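Side-chain contacts in type III effector NopAA (Sinorhizobium fredii USDA 257, PDB 6SDU), which hydrolyses xyloglucan as a type III secreted effector of a symbiotic bacterium and belongs to glycoside hydrolase family 12, to which cellulase activity is generally assigned: residues P74-N79 against N230-T235; K82-I87 against S193-I198; S92-E97 against V212-E217; D109-S114 against D171-I176. One frame throughout, in Å; residues are numbered along the deposited sequence.

Contact 1. Residues P74-N79 against N230-T235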
loop_
_atom_site.group_PDB
_atom_site.type_symbol
_atom_site.label_atom_id
_atom_site.label_comp_id
_atom_site.label_asym_id
_atom_site.label_seq_id
_atom_site.Cartn_x
_atom_site.Cartn_y
_atom_site.Cartn_z
ATOM N N PRO A 74 -1.579 -0.941 -9.051
ATOM C CA PRO A 74 -1.012 -2.267 -9.350
ATOM C C PRO A 74 -0.477 -2.900 -8.073
ATOM O O PRO A 74 0.260 -2.266 -7.306
ATOM C CB PRO A 74 0.129 -1.961 -10.327
ATOM C CG PRO A 74 0.446 -0.514 -10.116
ATOM C CD PRO A 74 -0.876 0.131 -9.775
ATOM N N HIS A 75 -0.853 -4.149 -7.823
ATOM C CA HIS A 75 -0.443 -4.694 -6.538
ATOM C C HIS A 75 -0.430 -6.205 -6.571
ATOM O O HIS A 75 -1.050 -6.841 -7.422
ATOM C CB HIS A 75 -1.346 -4.214 -5.412
ATOM C CG HIS A 75 -2.733 -4.771 -5.481
ATOM N ND1 HIS A 75 -3.719 -4.206 -6.261
ATOM C CD2 HIS A 75 -3.306 -5.822 -4.850
ATOM C CE1 HIS A 75 -4.841 -4.887 -6.110
ATOM N NE2 HIS A 75 -4.613 -5.881 -5.273
ATOM N N VAL A 76 0.293 -6.754 -5.607
ATOM C CA VAL A 76 0.319 -8.166 -5.278
ATOM C C VAL A 76 -0.508 -8.320 -4.003
ATOM O O VAL A 76 -0.575 -7.393 -3.192
ATOM C CB VAL A 76 1.779 -8.632 -5.099
ATOM C CG1 VAL A 76 2.465 -7.808 -3.996
ATOM C CG2 VAL A 76 1.888 -10.144 -4.800
ATOM N N ALA A 77 -1.221 -9.436 -3.865
ATOM C CA ALA A 77 -2.084 -9.657 -2.709
ATOM C C ALA A 77 -1.912 -11.069 -2.161
ATOM O O ALA A 77 -1.705 -12.023 -2.918
ATOM C CB ALA A 77 -3.579 -9.411 -3.055
ATOM N N PHE A 78 -2.062 -11.198 -0.837
ATOM C CA PHE A 78 -1.939 -12.467 -0.123
ATOM C C PHE A 78 -3.051 -12.588 0.920
ATOM O O PHE A 78 -3.166 -11.745 1.818
ATOM C CB PHE A 78 -0.557 -12.559 0.549
ATOM C CG PHE A 78 -0.226 -13.931 1.134
ATOM C CD1 PHE A 78 -0.525 -14.238 2.460
ATOM C CD2 PHE A 78 0.425 -14.896 0.366
ATOM C CE1 PHE A 78 -0.197 -15.489 3.002
ATOM C CE2 PHE A 78 0.753 -16.142 0.898
ATOM C CZ PHE A 78 0.439 -16.438 2.222
ATOM N N ASN A 79 -3.826 -13.664 0.843
ATOM C CA ASN A 79 -4.958 -13.863 1.743
ATOM C C ASN A 79 -4.540 -14.482 3.079
ATOM O O ASN A 79 -3.711 -15.399 3.123
ATOM C CB ASN A 79 -5.999 -14.754 1.076
ATOM C CG ASN A 79 -7.388 -14.216 1.235
ATOM O OD1 ASN A 79 -7.957 -14.257 2.330
ATOM N ND2 ASN A 79 -7.957 -13.700 0.142
ATOM N N ASN A 230 11.626 -6.445 -6.290
ATOM C CA ASN A 230 12.557 -7.548 -6.492
ATOM C C ASN A 230 12.280 -8.671 -5.524
ATOM O O ASN A 230 12.504 -9.844 -5.849
ATOM C CB ASN A 230 14.001 -7.095 -6.288
ATOM C CG ASN A 230 14.400 -6.013 -7.233
ATOM O OD1 ASN A 230 14.103 -6.081 -8.429
ATOM N ND2 ASN A 230 15.108 -5.009 -6.719
ATOM N N ASN A 231 11.772 -8.335 -4.347
ATOM C CA ASN A 231 11.287 -9.373 -3.473
ATOM C C ASN A 231 10.057 -8.865 -2.745
ATOM O O ASN A 231 9.976 -7.681 -2.405
ATOM C CB ASN A 231 12.357 -9.818 -2.482
ATOM C CG ASN A 231 11.852 -10.902 -1.582
ATOM O OD1 ASN A 231 11.487 -11.975 -2.053
ATOM N ND2 ASN A 231 11.775 -10.621 -0.286
ATOM N N TRP A 232 9.087 -9.763 -2.565
ATOM C CA TRP A 232 7.936 -9.533 -1.697
ATOM C C TRP A 232 7.457 -10.887 -1.205
ATOM O O TRP A 232 7.138 -11.757 -2.018
ATOM C CB TRP A 232 6.795 -8.789 -2.408
ATOM C CG TRP A 232 5.795 -8.260 -1.401
ATOM C CD1 TRP A 232 5.964 -7.172 -0.590
ATOM C CD2 TRP A 232 4.505 -8.820 -1.050
ATOM N NE1 TRP A 232 4.870 -7.013 0.227
ATOM C CE2 TRP A 232 3.962 -8.005 -0.033
ATOM C CE3 TRP A 232 3.760 -9.908 -1.506
ATOM C CZ2 TRP A 232 2.702 -8.231 0.519
ATOM C CZ3 TRP A 232 2.510 -10.139 -0.948
ATOM C CH2 TRP A 232 1.988 -9.296 0.039
ATOM N N SER A 233 7.384 -11.059 0.113
ATOM C CA SER A 233 6.939 -12.311 0.713
ATOM C C SER A 233 6.113 -11.995 1.954
ATOM O O SER A 233 6.289 -10.945 2.572
ATOM C CB SER A 233 8.128 -13.213 1.090
ATOM O OG SER A 233 9.029 -12.530 1.946
ATOM N N VAL A 234 5.211 -12.909 2.315
ATOM C CA VAL A 234 4.417 -12.800 3.535
ATOM C C VAL A 234 4.618 -14.076 4.335
ATOM O O VAL A 234 4.633 -15.177 3.766
ATOM C CB VAL A 234 2.919 -12.573 3.253
ATOM C CG1 VAL A 234 2.076 -12.653 4.564
ATOM C CG2 VAL A 234 2.712 -11.233 2.567
ATOM N N THR A 235 4.840 -13.920 5.640
ATOM C CA THR A 235 4.962 -15.035 6.574
ATOM C C THR A 235 3.758 -14.992 7.505
ATOM O O THR A 235 3.633 -14.070 8.318
ATOM C CB THR A 235 6.273 -14.958 7.357
ATOM O OG1 THR A 235 7.385 -15.028 6.448
ATOM C CG2 THR A 235 6.354 -16.087 8.379
#

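Contact 2. Residues K82-I87 against S193-I198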
loop_
_atom_site.group_PDB
_atom_site.type_symbol
_atom_site.label_atom_id
_atom_site.label_comp_id
_atom_site.label_asym_id
_atom_site.label_seq_id
_atom_site.Cartn_x
_atom_site.Cartn_y
_atom_site.Cartn_z
ATOM N N LYS A 82 -7.869 -14.949 9.052
ATOM C CA LYS A 82 -7.718 -15.407 10.427
ATOM C C LYS A 82 -7.979 -14.247 11.379
ATOM O O LYS A 82 -7.608 -13.110 11.075
ATOM C CB LYS A 82 -6.304 -15.949 10.696
ATOM C CG LYS A 82 -5.963 -17.221 9.948
ATOM C CD LYS A 82 -4.488 -17.612 10.085
ATOM C CE LYS A 82 -3.911 -17.199 11.419
ATOM N NZ LYS A 82 -3.807 -18.343 12.370
ATOM N N PRO A 83 -8.597 -14.513 12.539
ATOM C CA PRO A 83 -8.710 -13.469 13.566
ATOM C C PRO A 83 -7.344 -13.055 14.083
ATOM O O PRO A 83 -6.411 -13.860 14.178
ATOM C CB PRO A 83 -9.515 -14.150 14.685
ATOM C CG PRO A 83 -10.192 -15.295 14.035
ATOM C CD PRO A 83 -9.225 -15.766 12.983
ATOM N N LEU A 84 -7.238 -11.771 14.425
ATOM C CA LEU A 84 -5.971 -11.250 14.927
ATOM C C LEU A 84 -5.481 -12.057 16.129
ATOM O O LEU A 84 -4.282 -12.338 16.255
ATOM C CB LEU A 84 -6.140 -9.786 15.305
ATOM C CG LEU A 84 -4.881 -9.071 15.750
ATOM C CD1 LEU A 84 -3.770 -9.229 14.690
ATOM C CD2 LEU A 84 -5.270 -7.631 15.931
ATOM N N SER A 85 -6.406 -12.466 17.000
ATOM C CA SER A 85 -6.037 -13.190 18.212
ATOM C C SER A 85 -5.455 -14.568 17.908
ATOM O O SER A 85 -4.602 -15.058 18.659
ATOM C CB SER A 85 -7.262 -13.314 19.124
ATOM O OG SER A 85 -8.322 -13.995 18.476
ATOM N N SER A 86 -5.875 -15.198 16.810
ATOM C CA SER A 86 -5.354 -16.517 16.460
ATOM C C SER A 86 -3.998 -16.452 15.762
ATOM O O SER A 86 -3.403 -17.505 15.495
ATOM C CB SER A 86 -6.362 -17.281 15.597
ATOM O OG SER A 86 -6.417 -16.747 14.284
ATOM N N ILE A 87 -3.516 -15.259 15.425
ATOM C CA ILE A 87 -2.287 -15.110 14.657
ATOM C C ILE A 87 -1.089 -15.096 15.598
ATOM O O ILE A 87 -1.036 -14.311 16.553
ATOM C CB ILE A 87 -2.327 -13.832 13.799
ATOM C CG1 ILE A 87 -3.344 -13.980 12.670
ATOM C CG2 ILE A 87 -0.946 -13.518 13.218
ATOM C CD1 ILE A 87 -3.889 -12.660 12.143
ATOM N N SER A 193 1.957 -6.884 15.062
ATOM C CA SER A 193 2.170 -5.862 16.090
ATOM C C SER A 193 1.539 -4.531 15.717
ATOM O O SER A 193 1.069 -3.800 16.595
ATOM C CB SER A 193 3.667 -5.650 16.320
ATOM O OG SER A 193 4.272 -6.786 16.906
ATOM N N ILE A 194 1.591 -4.156 14.432
ATOM C CA ILE A 194 0.988 -2.891 14.021
ATOM C C ILE A 194 -0.516 -2.946 14.213
ATOM O O ILE A 194 -1.119 -2.008 14.746
ATOM C CB ILE A 194 1.368 -2.555 12.564
ATOM C CG1 ILE A 194 2.859 -2.200 12.475
ATOM C CG2 ILE A 194 0.488 -1.424 12.035
ATOM C CD1 ILE A 194 3.391 -2.077 11.043
ATOM N N LEU A 195 -1.146 -4.052 13.811
ATOM C CA LEU A 195 -2.579 -4.206 14.024
ATOM C C LEU A 195 -2.906 -4.237 15.519
ATOM O O LEU A 195 -3.917 -3.670 15.958
ATOM C CB LEU A 195 -3.060 -5.479 13.330
ATOM C CG LEU A 195 -2.920 -5.457 11.809
ATOM C CD1 LEU A 195 -3.317 -6.791 11.165
ATOM C CD2 LEU A 195 -3.731 -4.283 11.222
ATOM N N GLN A 196 -2.031 -4.855 16.322
ATOM C CA GLN A 196 -2.251 -4.894 17.767
ATOM C C GLN A 196 -2.214 -3.490 18.357
ATOM O O GLN A 196 -3.055 -3.142 19.192
ATOM C CB GLN A 196 -1.209 -5.793 18.431
ATOM C CG GLN A 196 -1.496 -7.274 18.263
ATOM C CD GLN A 196 -0.376 -8.182 18.764
ATOM O OE1 GLN A 196 0.778 -7.767 18.899
ATOM N NE2 GLN A 196 -0.725 -9.433 19.048
ATOM N N TRP A 197 -1.276 -2.651 17.895
ATOM C CA TRP A 197 -1.206 -1.272 18.374
ATOM C C TRP A 197 -2.438 -0.466 17.960
ATOM O O TRP A 197 -2.952 0.339 18.749
ATOM C CB TRP A 197 0.071 -0.610 17.859
ATOM C CG TRP A 197 0.245 0.825 18.315
ATOM C CD1 TRP A 197 0.935 1.266 19.420
ATOM C CD2 TRP A 197 -0.283 2.002 17.680
ATOM N NE1 TRP A 197 0.866 2.645 19.506
ATOM C CE2 TRP A 197 0.136 3.118 18.445
ATOM C CE3 TRP A 197 -1.055 2.221 16.533
ATOM C CZ2 TRP A 197 -0.203 4.428 18.101
ATOM C CZ3 TRP A 197 -1.387 3.525 16.191
ATOM C CH2 TRP A 197 -0.962 4.610 16.974
ATOM N N ILE A 198 -2.930 -0.672 16.730
ATOM C CA ILE A 198 -4.117 0.046 16.275
ATOM C C ILE A 198 -5.341 -0.389 17.073
ATOM O O ILE A 198 -6.220 0.425 17.381
ATOM C CB ILE A 198 -4.331 -0.153 14.762
ATOM C CG1 ILE A 198 -3.125 0.359 13.969
ATOM C CG2 ILE A 198 -5.587 0.578 14.317
ATOM C CD1 ILE A 198 -3.186 0.036 12.473
#

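Contact 3. Residues S92-E97 against V212-E217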
loop_
_atom_site.group_PDB
_atom_site.type_symbol
_atom_site.label_atom_id
_atom_site.label_comp_id
_atom_site.label_asym_id
_atom_site.label_seq_id
_atom_site.Cartn_x
_atom_site.Cartn_y
_atom_site.Cartn_z
ATOM N N SER A 92 6.057 -9.263 6.834
ATOM C CA SER A 92 6.267 -9.170 5.399
ATOM C C SER A 92 7.617 -8.529 5.111
ATOM O O SER A 92 8.077 -7.661 5.862
ATOM C CB SER A 92 5.129 -8.365 4.753
ATOM O OG SER A 92 5.125 -8.521 3.353
ATOM N N SER A 93 8.264 -8.987 4.033
ATOM C CA SER A 93 9.527 -8.421 3.560
ATOM C C SER A 93 9.352 -7.819 2.174
ATOM O O SER A 93 8.712 -8.426 1.315
ATOM C CB SER A 93 10.620 -9.483 3.500
ATOM O OG SER A 93 10.972 -9.887 4.807
ATOM N N PHE A 94 9.950 -6.642 1.942
ATOM C CA PHE A 94 9.888 -5.957 0.651
ATOM C C PHE A 94 11.273 -5.466 0.243
ATOM O O PHE A 94 12.099 -5.121 1.091
ATOM C CB PHE A 94 8.903 -4.770 0.682
ATOM C CG PHE A 94 9.296 -3.666 1.648
ATOM C CD1 PHE A 94 9.028 -3.786 3.007
ATOM C CD2 PHE A 94 9.900 -2.495 1.189
ATOM C CE1 PHE A 94 9.382 -2.786 3.906
ATOM C CE2 PHE A 94 10.253 -1.476 2.080
ATOM C CZ PHE A 94 9.992 -1.634 3.450
ATOM N N ASN A 95 11.549 -5.511 -1.055
ATOM C CA ASN A 95 12.755 -4.932 -1.636
ATOM C C ASN A 95 12.369 -4.336 -2.986
ATOM O O ASN A 95 11.882 -5.060 -3.857
ATOM C CB ASN A 95 13.841 -6.001 -1.785
ATOM C CG ASN A 95 15.129 -5.448 -2.342
ATOM O OD1 ASN A 95 15.519 -4.324 -2.037
ATOM N ND2 ASN A 95 15.787 -6.229 -3.193
ATOM N N GLN A 96 12.598 -3.036 -3.188
ATOM C CA GLN A 96 12.074 -2.405 -4.396
ATOM C C GLN A 96 13.055 -1.398 -5.001
ATOM O O GLN A 96 13.994 -0.933 -4.353
ATOM C CB GLN A 96 10.740 -1.712 -4.109
ATOM C CG GLN A 96 10.889 -0.450 -3.237
ATOM C CD GLN A 96 9.780 -0.306 -2.229
ATOM O OE1 GLN A 96 8.946 -1.201 -2.077
ATOM N NE2 GLN A 96 9.751 0.836 -1.539
ATOM N N GLU A 97 12.825 -1.088 -6.279
ATOM C CA GLU A 97 13.527 -0.027 -6.989
ATOM C C GLU A 97 12.472 0.926 -7.551
ATOM O O GLU A 97 11.581 0.496 -8.284
ATOM C CB GLU A 97 14.390 -0.601 -8.112
ATOM C CG GLU A 97 15.526 -1.531 -7.673
ATOM C CD GLU A 97 16.123 -2.326 -8.854
ATOM O OE1 GLU A 97 15.398 -2.577 -9.840
ATOM O OE2 GLU A 97 17.321 -2.696 -8.803
ATOM N N VAL A 212 -3.510 -9.053 2.779
ATOM C CA VAL A 212 -2.315 -8.221 2.860
ATOM C C VAL A 212 -1.909 -7.895 1.427
ATOM O O VAL A 212 -1.612 -8.805 0.644
ATOM C CB VAL A 212 -1.161 -8.908 3.612
ATOM C CG1 VAL A 212 0.136 -8.109 3.415
ATOM C CG2 VAL A 212 -1.462 -9.003 5.079
ATOM N N GLN A 213 -1.927 -6.615 1.062
ATOM C CA GLN A 213 -1.578 -6.186 -0.294
ATOM C C GLN A 213 -0.340 -5.289 -0.304
ATOM O O GLN A 213 -0.020 -4.635 0.695
ATOM C CB GLN A 213 -2.748 -5.449 -0.955
ATOM C CG GLN A 213 -4.007 -6.264 -1.012
ATOM C CD GLN A 213 -5.225 -5.495 -1.510
ATOM O OE1 GLN A 213 -5.228 -4.260 -1.608
ATOM N NE2 GLN A 213 -6.280 -6.231 -1.801
ATOM N N TYR A 214 0.365 -5.266 -1.442
ATOM C CA TYR A 214 1.500 -4.367 -1.620
ATOM C C TYR A 214 1.607 -3.912 -3.075
ATOM O O TYR A 214 1.552 -4.736 -3.990
ATOM C CB TYR A 214 2.816 -5.026 -1.180
ATOM C CG TYR A 214 3.934 -4.028 -0.955
ATOM C CD1 TYR A 214 3.877 -3.109 0.091
ATOM C CD2 TYR A 214 5.054 -4.000 -1.794
ATOM C CE1 TYR A 214 4.922 -2.191 0.309
ATOM C CE2 TYR A 214 6.101 -3.088 -1.590
ATOM C CZ TYR A 214 6.025 -2.182 -0.546
ATOM O OH TYR A 214 7.061 -1.271 -0.351
ATOM N N GLY A 215 1.809 -2.613 -3.272
ATOM C CA GLY A 215 1.912 -2.076 -4.620
ATOM C C GLY A 215 2.180 -0.591 -4.581
ATOM O O GLY A 215 2.774 -0.095 -3.622
ATOM N N VAL A 216 1.794 0.115 -5.653
ATOM C CA VAL A 216 1.986 1.561 -5.735
ATOM C C VAL A 216 0.690 2.244 -6.182
ATOM O O VAL A 216 0.090 1.870 -7.203
ATOM C CB VAL A 216 3.189 1.917 -6.651
ATOM C CG1 VAL A 216 3.036 1.353 -8.035
ATOM C CG2 VAL A 216 3.453 3.420 -6.691
ATOM N N GLU A 217 0.251 3.251 -5.415
ATOM C CA GLU A 217 -0.874 4.095 -5.814
ATOM C C GLU A 217 -0.299 5.232 -6.647
ATOM O O GLU A 217 0.392 6.099 -6.101
ATOM C CB GLU A 217 -1.590 4.666 -4.593
ATOM C CG GLU A 217 -2.265 3.636 -3.674
ATOM C CD GLU A 217 -2.995 4.284 -2.505
ATOM O OE1 GLU A 217 -2.362 5.084 -1.750
ATOM O OE2 GLU A 217 -4.200 3.994 -2.346
#

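Contact 4. Residues D109-S114 against D171-I176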
loop_
_atom_site.group_PDB
_atom_site.type_symbol
_atom_site.label_atom_id
_atom_site.label_comp_id
_atom_site.label_asym_id
_atom_site.label_seq_id
_atom_site.Cartn_x
_atom_site.Cartn_y
_atom_site.Cartn_z
ATOM N N ASP A 109 -1.309 -2.449 1.780
ATOM C CA ASP A 109 -2.754 -2.234 1.865
ATOM C C ASP A 109 -3.331 -3.458 2.573
ATOM O O ASP A 109 -3.423 -4.538 1.988
ATOM C CB ASP A 109 -3.362 -2.030 0.472
ATOM C CG ASP A 109 -4.598 -1.119 0.475
ATOM O OD1 ASP A 109 -4.707 -0.201 1.323
ATOM O OD2 ASP A 109 -5.481 -1.343 -0.373
ATOM N N ILE A 110 -3.676 -3.314 3.848
ATOM C CA ILE A 110 -4.144 -4.428 4.658
ATOM C C ILE A 110 -5.632 -4.241 4.938
ATOM O O ILE A 110 -6.051 -3.187 5.431
ATOM C CB ILE A 110 -3.321 -4.546 5.953
ATOM C CG1 ILE A 110 -1.855 -4.753 5.610
ATOM C CG2 ILE A 110 -3.839 -5.715 6.870
ATOM C CD1 ILE A 110 -0.920 -4.212 6.646
ATOM N N TRP A 111 -6.429 -5.265 4.633
ATOM C CA TRP A 111 -7.876 -5.203 4.785
ATOM C C TRP A 111 -8.373 -6.234 5.791
ATOM O O TRP A 111 -7.769 -7.288 5.976
ATOM C CB TRP A 111 -8.577 -5.469 3.469
ATOM C CG TRP A 111 -8.317 -4.460 2.407
ATOM C CD1 TRP A 111 -7.273 -4.431 1.505
ATOM C CD2 TRP A 111 -9.119 -3.315 2.139
ATOM N NE1 TRP A 111 -7.391 -3.312 0.689
ATOM C CE2 TRP A 111 -8.523 -2.626 1.055
ATOM C CE3 TRP A 111 -10.285 -2.799 2.716
ATOM C CZ2 TRP A 111 -9.072 -1.458 0.526
ATOM C CZ3 TRP A 111 -10.831 -1.634 2.195
ATOM C CH2 TRP A 111 -10.222 -0.972 1.111
ATOM N N ASP A 112 -9.489 -5.937 6.431
ATOM C CA ASP A 112 -10.136 -6.998 7.178
ATOM C C ASP A 112 -11.121 -7.706 6.252
ATOM O O ASP A 112 -11.389 -7.252 5.137
ATOM C CB ASP A 112 -10.801 -6.450 8.435
ATOM C CG ASP A 112 -11.971 -5.540 8.158
ATOM O OD1 ASP A 112 -12.001 -4.868 7.107
ATOM O OD2 ASP A 112 -12.863 -5.482 9.029
ATOM N N SER A 113 -11.628 -8.861 6.695
ATOM C CA SER A 113 -12.477 -9.665 5.813
ATOM C C SER A 113 -13.744 -8.932 5.393
ATOM O O SER A 113 -14.210 -9.101 4.258
ATOM C CB SER A 113 -12.825 -10.995 6.480
ATOM O OG SER A 113 -11.674 -11.818 6.476
ATOM N N SER A 114 -14.283 -8.084 6.265
ATOM C CA SER A 114 -15.502 -7.344 5.971
ATOM C C SER A 114 -15.260 -6.107 5.117
ATOM O O SER A 114 -16.226 -5.518 4.630
ATOM C CB SER A 114 -16.137 -6.897 7.279
ATOM O OG SER A 114 -15.286 -5.969 7.930
ATOM N N ASP A 171 -17.247 4.760 0.754
ATOM C CA ASP A 171 -18.308 3.909 1.277
ATOM C C ASP A 171 -18.339 3.887 2.801
ATOM O O ASP A 171 -18.901 2.955 3.392
ATOM C CB ASP A 171 -18.145 2.492 0.716
ATOM C CG ASP A 171 -16.840 1.843 1.157
ATOM O OD1 ASP A 171 -15.978 2.561 1.696
ATOM O OD2 ASP A 171 -16.655 0.629 0.923
ATOM N N GLY A 172 -17.732 4.885 3.442
ATOM C CA GLY A 172 -17.696 5.027 4.888
ATOM C C GLY A 172 -16.757 4.102 5.638
ATOM O O GLY A 172 -16.729 4.140 6.878
ATOM N N HIS A 173 -15.919 3.340 4.948
ATOM C CA HIS A 173 -15.018 2.441 5.646
ATOM C C HIS A 173 -13.815 3.218 6.196
ATOM O O HIS A 173 -13.357 4.192 5.590
ATOM C CB HIS A 173 -14.606 1.287 4.714
ATOM C CG HIS A 173 -13.399 1.573 3.877
ATOM N ND1 HIS A 173 -13.472 2.158 2.631
ATOM C CD2 HIS A 173 -12.082 1.350 4.109
ATOM C CE1 HIS A 173 -12.252 2.281 2.133
ATOM N NE2 HIS A 173 -11.393 1.792 3.008
ATOM N N LYS A 174 -13.361 2.815 7.385
ATOM C CA LYS A 174 -12.254 3.463 8.084
ATOM C C LYS A 174 -10.900 3.207 7.413
ATOM O O LYS A 174 -10.540 2.064 7.121
ATOM C CB LYS A 174 -12.200 2.955 9.524
ATOM C CG LYS A 174 -11.182 3.666 10.385
ATOM C CD LYS A 174 -11.601 5.114 10.579
ATOM C CE LYS A 174 -12.639 5.237 11.672
ATOM N NZ LYS A 174 -13.214 6.609 11.695
ATOM N N VAL A 175 -10.094 4.259 7.273
ATOM C CA VAL A 175 -8.739 4.125 6.729
ATOM C C VAL A 175 -7.737 4.670 7.743
ATOM O O VAL A 175 -7.779 5.857 8.091
ATOM C CB VAL A 175 -8.581 4.860 5.385
ATOM C CG1 VAL A 175 -7.194 4.568 4.754
ATOM C CG2 VAL A 175 -9.688 4.499 4.448
ATOM N N ILE A 176 -6.830 3.812 8.199
ATOM C CA ILE A 176 -5.729 4.195 9.077
ATOM C C ILE A 176 -4.452 4.051 8.250
ATOM O O ILE A 176 -4.155 2.955 7.751
ATOM C CB ILE A 176 -5.673 3.314 10.340
ATOM C CG1 ILE A 176 -7.020 3.262 11.064
ATOM C CG2 ILE A 176 -4.608 3.818 11.306
ATOM C CD1 ILE A 176 -7.378 4.565 11.733
#

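Contact 1. Residues P74-N79 against N230-T235
Val-76 and Phe-78 face Trp-232 and Val-234 across two strands that run nearly parallel, at 16° between the short segments. Their axes are 8.6 Å apart, too far for backbone hydrogen bonds, and side chains alone fill the gap. One pairing reverses the other: an aliphatic knob on an aromatic face, offered first by residues 74-79 and then by residues 230-235. Val-76 lays CG1 over one face of the Trp-232 six-membered ring, 3.5 Å from CE3, and Val-76 CG2 lies past the rim, 3.8 Å from Trp-232 CE3. The ring reaches this place because its CG is anti to the backbone N (chi1 -165°), which extends it toward the opposite strand. Farther along, Val-234 CB sits over a face of the Phe-78 ring, 4.2 Å from the ring centroid and 20° from its normal, while Val-234 CG1 comes to 3.7 Å from Phe-78 CD1. Joining the two pairs, Phe-78 CB meets the edge of the indole near Trp-232 CH2. Tyr-108 adds a further ring beside Trp-232. Such face-to-face packing of strands from two different sheets is the core of a beta sandwich, here the beta-jelly roll of glycoside hydrolase family 12.

Contact 2. Residues K82-I87 against S193-I198
Leu-84 meets Leu-195 where the single long helix of this family 12 jelly roll, residues 191-200, packs beside the end of strand 72-83. The touching is done by both methyls of Leu-84, which bear on one carbon of the helix: CD2 lies 4.0 Å from Leu-195 CB and CD1 lies 4.1 Å from the same atom. The leucine therefore presses on the root of its partner's side chain, and CD2 also approaches the helix backbone, 4.3 Å from Gln-196 N. A chi1 of -176° sets the Leu-84 CG opposite the backbone N and sends its methyls from the turn to the helix. Gln-196 flanks the methyl with its aliphatic part, CG being the nearest side-chain atom; no hydrogen bond crosses the contact, which is carried mainly by aliphatic groups.

Outward from this pair, Leu-195 continues into the protein against Ile-119 and Val-209, and so ties the helix to strands 117-125 and 208-218. Ile-194 and Ile-198 use neighbouring helix positions to pack on Leu-121 and Ile-119. On the other side, Leu-84 is positioned by a turn that ends the strand. Its backbone pairs with Ile-207, while Ser-85 OG is hydrogen-bonded to Asp-206. The backbone bond from Ile-87 N to Leu-84 O, 3.1 Å long, helps close the turn. Lys-82 NZ reaches across it to Ser-86 O from above the carbonyl plane. The hydroxyl of Ser-86 folds back as well: OG donates to Pro-83 O at 2.9 Å, in the carbonyl plane and on a lone pair.

Contact 3. Residues S92-E97 against V212-E217
Tyr-214 OH donates a hydrogen bond of 2.6 Å to Gln-96 OE1, and this bond is the tight part of a buried contact between strands of the two sheets. The hydroxyl lies in the plane of the amide carbonyl, on a lone pair, at a C=O...O angle of 127°. Amide and phenol planes are only 17° apart, and OE1 lies at the edge of the tyrosine ring, so the two flat groups are almost continuous. Gln-96 attains this by a bend at chi2, which turns the amide toward the ring. Close packing adds to the grip, with Phe-94 CD2 3.5 Å from Tyr-214 OH. Tyr-214 OH also shares a hydrogen bond with Thr-123 OG1, and one between Gln-96 NE2 and Asn-185 extends the polar network within the protein interior.

Away from the hydroxyl the packing is looser. The rings of Phe-94 and Tyr-214 meet obliquely, centroids 5.7 Å apart and planes at 40°, and Phe-94 CB reaches only to 4.0 Å from Tyr-214 CE2. Toward the outside of the sandwich the segments diverge in role: Glu-97 is exposed on one sheet, while the buried Glu-217, on the concave sheet, turns to the substrate cleft and hydrogen-bonds a bound beta-D-glucopyranose through OE2.

Strand 208-218 thus presents Tyr-214 to the interior and Glu-217 to the sugar. It lies between strands 72-83 and 103-112 in its sheet, and strand 90-97 lies between strands 225-236 and 186-190 in the other, with Trp-232 and Tyr-108 packed on the Tyr-214 ring.

Contact 4. Residues D109-S114 against D171-I176
Trp-111 and His-173 are brought together by two different first torsions. In Trp-111, CG is anti to the carbonyl carbon (chi1 -64°), and the indole swings out beside the backbone N; in His-173, CG stands between the backbone N and the carbonyl carbon (chi1 88°). The rings then meet at the far end of the indole, where the imidazole NE2 lies 3.6 Å from both Trp-111 CH2 and CZ3. Their planes are inclined at 37°, with centroids 5.1 Å apart.

Each ring is held by an aspartate of its own segment. His-173 ND1 donates to Asp-171 OD1 over 2.7 Å, nearly in the imidazole plane, using the syn lone pair of the carboxylate. Since His-173 NE2 bonds to Glu-118, both ring nitrogens are engaged and the rotation of the imidazole is fixed. Trp-111 NE1 gives a less straight bond to Asp-109 OD2, 2.9 Å long, from above the carboxylate plane, with a weak second link to Gln-213.

The pair joins strand 103-112 to the loop entering strand 174-180, across the intervening strand 117-125. With the Trp-111 side chain about 7 Å from a bound glucose unit, the arrangement is consistent with a place beside the substrate cleft of the family 12 jelly roll.

In the fold
Contacts 1 and 3 form the centre of the sandwich, their centres 6 Å apart, and they share both sheets: Ser-92 OG bonds to Ser-233 O. Contact 3 continues into contact 4 through neighbouring strands 208-218 and 103-112, where Gln-213 N meets Asp-109 O at 2.7 Å. Contact 2 lies toward the periphery, about 19 Å from contact 1 between centres, yet continues strand 72-83 and touches contact 4 through Ile-198 and Ile-176. Of the four, only contact 3 holds a residue of the sugar pocket, Glu-217, which binds the glucose unit; the Trp-111 side chain of contact 4 is about 7 Å from a bound glucose, whereas the Tyr-214 side chain, about 12 Å away, belongs to the core beneath.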